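Local structure of flagellar protein (Xanthomonas campestris pv. campestris, 3C12) at residues A[45-48]-A[49-53]; A[91-94]-A[95-99]. The protein is probably required for flagellar hook formation, perhaps as a hook-capping scaffold, and is represented by its C-terminal part, with Ig-like and tudor-like domains. One frame throughout, in Å; residues are numbered along the deposited sequence.

Contact 1 of 2, residues A[45-48]-A[49-53]; sequences ITDA and NGTFV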
loop_
_atom_site.group_PDB
_atom_site.type_symbol
_atom_site.label_atom_id
_atom_site.label_comp_id
_atom_site.label_asym_id
_atom_site.label_seq_id
_atom_site.Cartn_x
_atom_site.Cartn_y
_atom_site.Cartn_z
ATOM N N ILE A 45 -7.779 3.485 -11.907
ATOM C CA ILE A 45 -8.455 2.229 -11.611
ATOM C C ILE A 45 -8.324 1.236 -12.768
ATOM O O ILE A 45 -8.716 1.535 -13.889
ATOM C CB ILE A 45 -9.957 2.476 -11.315
ATOM C CG1 ILE A 45 -10.127 2.996 -9.892
ATOM C CG2 ILE A 45 -10.752 1.196 -11.494
ATOM C CD1 ILE A 45 -9.363 4.241 -9.610
ATOM N N THR A 46 -7.765 0.062 -12.497
ATOM C CA THR A 46 -7.614 -0.958 -13.530
ATOM C C THR A 46 -8.423 -2.202 -13.166
ATOM O O THR A 46 -8.847 -2.359 -12.019
ATOM C CB THR A 46 -6.143 -1.341 -13.730
ATOM O OG1 THR A 46 -5.586 -1.766 -12.484
ATOM C CG2 THR A 46 -5.357 -0.159 -14.252
ATOM N N ASP A 47 -8.650 -3.078 -14.142
ATOM C CA ASP A 47 -9.434 -4.286 -13.893
ATOM C C ASP A 47 -8.573 -5.520 -13.682
ATOM O O ASP A 47 -7.350 -5.428 -13.594
ATOM C CB ASP A 47 -10.424 -4.547 -15.039
ATOM C CG ASP A 47 -9.743 -4.967 -16.328
ATOM O OD1 ASP A 47 -8.543 -5.307 -16.298
ATOM O OD2 ASP A 47 -10.417 -4.973 -17.377
ATOM N N ALA A 48 -9.235 -6.673 -13.606
ATOM C CA ALA A 48 -8.573 -7.959 -13.391
ATOM C C ALA A 48 -7.307 -8.139 -14.229
ATOM O O ALA A 48 -6.230 -8.400 -13.682
ATOM C CB ALA A 48 -9.554 -9.105 -13.670
ATOM N N ASN A 49 -7.437 -7.990 -15.548
ATOM C CA ASN A 49 -6.310 -8.148 -16.472
ATOM C C ASN A 49 -5.348 -6.963 -16.419
ATOM O O ASN A 49 -4.182 -7.076 -16.809
ATOM C CB ASN A 49 -6.819 -8.308 -17.911
ATOM C CG ASN A 49 -8.088 -9.136 -17.998
ATOM O OD1 ASN A 49 -8.158 -10.252 -17.479
ATOM N ND2 ASN A 49 -9.100 -8.592 -18.665
ATOM N N GLY A 50 -5.845 -5.828 -15.944
ATOM C CA GLY A 50 -5.015 -4.638 -15.859
ATOM C C GLY A 50 -5.469 -3.565 -16.840
ATOM O O GLY A 50 -4.782 -2.560 -17.047
ATOM N N THR A 51 -6.632 -3.785 -17.447
ATOM C CA THR A 51 -7.204 -2.846 -18.411
ATOM C C THR A 51 -7.615 -1.547 -17.729
ATOM O O THR A 51 -8.100 -1.545 -16.592
ATOM C CB THR A 51 -8.467 -3.437 -19.096
ATOM O OG1 THR A 51 -8.112 -4.612 -19.838
ATOM C CG2 THR A 51 -9.103 -2.411 -20.025
ATOM N N PHE A 52 -7.422 -0.441 -18.437
ATOM C CA PHE A 52 -7.796 0.854 -17.913
ATOM C C PHE A 52 -9.303 0.876 -17.692
ATOM O O PHE A 52 -10.067 0.370 -18.513
ATOM C CB PHE A 52 -7.424 1.961 -18.900
ATOM C CG PHE A 52 -7.815 3.338 -18.427
ATOM C CD1 PHE A 52 -6.971 4.068 -17.586
ATOM C CD2 PHE A 52 -9.057 3.876 -18.765
ATOM C CE1 PHE A 52 -7.360 5.302 -17.089
ATOM C CE2 PHE A 52 -9.451 5.113 -18.267
ATOM C CZ PHE A 52 -8.601 5.825 -17.428
ATOM N N VAL A 53 -9.723 1.456 -16.577
ATOM C CA VAL A 53 -11.141 1.571 -16.265
ATOM C C VAL A 53 -11.506 3.051 -16.158
ATOM O O VAL A 53 -12.314 3.560 -16.936
ATOM C CB VAL A 53 -11.492 0.858 -14.950
ATOM C CG1 VAL A 53 -12.925 1.187 -14.539
ATOM C CG2 VAL A 53 -11.317 -0.633 -15.122
#

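Contact 2 of 2, residues A[91-94]-A[95-99]; sequences QTDT and AGAKS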
loop_
_atom_site.group_PDB
_atom_site.type_symbol
_atom_site.label_atom_id
_atom_site.label_comp_id
_atom_site.label_asym_id
_atom_site.label_seq_id
_atom_site.Cartn_x
_atom_site.Cartn_y
_atom_site.Cartn_z
ATOM N N GLN A 91 1.511 10.876 -7.641
ATOM C CA GLN A 91 1.573 12.275 -7.285
ATOM C C GLN A 91 2.440 13.010 -8.287
ATOM O O GLN A 91 3.394 12.462 -8.839
ATOM C CB GLN A 91 2.173 12.426 -5.887
ATOM C CG GLN A 91 2.116 13.823 -5.317
ATOM C CD GLN A 91 3.154 14.045 -4.239
ATOM O OE1 GLN A 91 4.335 14.202 -4.539
ATOM N NE2 GLN A 91 2.723 14.051 -2.977
ATOM N N THR A 92 2.076 14.260 -8.518
ATOM C CA THR A 92 2.794 15.152 -9.414
ATOM C C THR A 92 2.824 16.465 -8.646
ATOM O O THR A 92 1.776 17.042 -8.364
ATOM C CB THR A 92 2.034 15.367 -10.732
ATOM O OG1 THR A 92 1.901 14.120 -11.429
ATOM C CG2 THR A 92 2.776 16.363 -11.599
ATOM N N ASP A 93 4.009 16.926 -8.276
ATOM C CA ASP A 93 4.104 18.178 -7.531
ATOM C C ASP A 93 4.179 19.375 -8.472
ATOM O O ASP A 93 4.213 19.218 -9.696
ATOM C CB ASP A 93 5.341 18.164 -6.620
ATOM C CG ASP A 93 6.650 18.019 -7.398
ATOM O OD1 ASP A 93 7.671 17.692 -6.757
ATOM O OD2 ASP A 93 6.667 18.233 -8.636
ATOM N N THR A 94 4.171 20.571 -7.892
ATOM C CA THR A 94 4.296 21.795 -8.681
ATOM C C THR A 94 5.787 21.782 -9.062
ATOM O O THR A 94 6.664 22.065 -8.228
ATOM C CB THR A 94 3.942 23.064 -7.837
ATOM O OG1 THR A 94 4.703 23.071 -6.615
ATOM C CG2 THR A 94 2.443 23.085 -7.505
ATOM N N ALA A 95 6.055 21.402 -10.311
ATOM C CA ALA A 95 7.411 21.267 -10.831
ATOM C C ALA A 95 7.340 20.140 -11.853
ATOM O O ALA A 95 8.113 20.099 -12.818
ATOM C CB ALA A 95 8.395 20.886 -9.716
ATOM N N GLY A 96 6.414 19.212 -11.626
ATOM C CA GLY A 96 6.255 18.109 -12.551
ATOM C C GLY A 96 6.883 16.804 -12.114
ATOM O O GLY A 96 6.815 15.818 -12.853
ATOM N N ALA A 97 7.494 16.785 -10.930
ATOM C CA ALA A 97 8.115 15.564 -10.407
ATOM C C ALA A 97 7.040 14.536 -10.016
ATOM O O ALA A 97 6.110 14.852 -9.258
ATOM C CB ALA A 97 8.975 15.901 -9.204
ATOM N N LYS A 98 7.175 13.312 -10.530
ATOM C CA LYS A 98 6.211 12.241 -10.256
ATOM C C LYS A 98 6.644 11.240 -9.192
ATOM O O LYS A 98 7.827 10.963 -9.032
ATOM C CB LYS A 98 5.923 11.440 -11.522
ATOM C CG LYS A 98 5.154 12.141 -12.601
ATOM C CD LYS A 98 4.865 11.140 -13.725
ATOM C CE LYS A 98 4.225 11.812 -14.919
ATOM N NZ LYS A 98 3.152 12.775 -14.506
ATOM N N SER A 99 5.667 10.686 -8.483
ATOM C CA SER A 99 5.934 9.675 -7.466
ATOM C C SER A 99 4.691 8.830 -7.149
ATOM O O SER A 99 3.554 9.303 -7.243
ATOM C CB SER A 99 6.489 10.318 -6.184
ATOM O OG SER A 99 5.549 11.169 -5.564
#

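Contact 1 of 2, residues A[45-48]-A[49-53]
Asn49 stands beside Asp47 at the tip of the 39-46/52-60 beta hairpin, where a beta turn runs into a G1 bulge at Gly50. Asn49 N lies 3.0 Å from Asp47 OD1, at the start of the run of amides that curls around the carboxylate. Gly50 N makes the first clear bond to Asp47 OD1 (2.8 Å), meeting it almost end-on, and makes a weak bond to Asp47 O, which closes the turn. Gly50 takes a positive phi (112°), the usual conformation of the glycine in a G1 bulge. Thr51 N reaches Asp47 OD1 too (2.7 Å), from above the carboxylate plane, so two amides grip one oxygen. Asp47 CG sits between its own N and carbonyl carbon (chi1 70°), which swings the carboxylate across the turn toward them. Thr51 O in return accepts from Asp47 N (2.9 Å). Phe52 pairs with Thr46 as an antiparallel non-hydrogen-bonded pair, both side chains on the same face of the sheet. Val53 N donates to Ile45 O (2.9 Å), and Trp70 touches both residues. Over this buried side the branches meet obliquely, Ile45 CG2 lying 3.6 Å from Val53 CB.

Contact 2 of 2, residues A[91-94]-A[95-99]
Gln91 N donates to Ser99 O over 2.6 Å, a nearly straight bond (165°) that comes in close to the line of the carbonyl. The return bond, from Ser99 N to Gln91 O (2.9 Å), completes an antiparallel hydrogen-bonded pair. One step nearer the turn, Thr92 and Lys98 form a non-hydrogen-bonded pair, and their side chains lie alongside each other on one face of the sheet. The lysine runs extended until it bends at its last torsion (chi4 -44°), which brings Lys98 NZ to 3.6 Å from Thr92 OG1. Lys98 also packs on Ala48 of the second subunit. The next rung is Asp93 N to Ala97 O (3.1 Å), before the chain turns. Asp93 then serves the turn twice. Asp93 O takes the bond from Gly96 N (2.9 Å), which arrives above the carbonyl plane, while the carboxylate folds over the turn. Asp93 OD2 receives Ala97 N there (2.8 Å) on its syn side, somewhat out of plane. Both Asp93 OD1 and Asp93 OD2 lie 3.3 Å from Ala97 CB, so the methyl rests against the carboxylate. Gly96 takes a positive phi (101°), as the first residue of a G1 bulge does. A beta turn running into a glycine bulge, with Asp93 N and O both bonded across it, is characteristic of an antiparallel beta hairpin closed by a turn with a G1 bulge.

In the fold
Contacts 1 and 2 are the tips of two successive hairpins along the chain, and each couples an aspartate just before the turn with a glycine three residues later. Strands 39-46 and 83-93 are neighbours in one antiparallel sheet: Thr46 bonds through its backbone to Gly86, and Thr92 to Phe40. The tips therefore lie toward different ends of this strand pair, with centres 24 Å apart and nearest atoms about 13 Å apart, and they do not touch within the chain. The assembly relates them differently, because Lys98 of contact 2 packs on Ala48 of contact 1 in the second subunit. Ser99 likewise meets Gln20 of that subunit, so the 95-99 side contributes to the dimer interface.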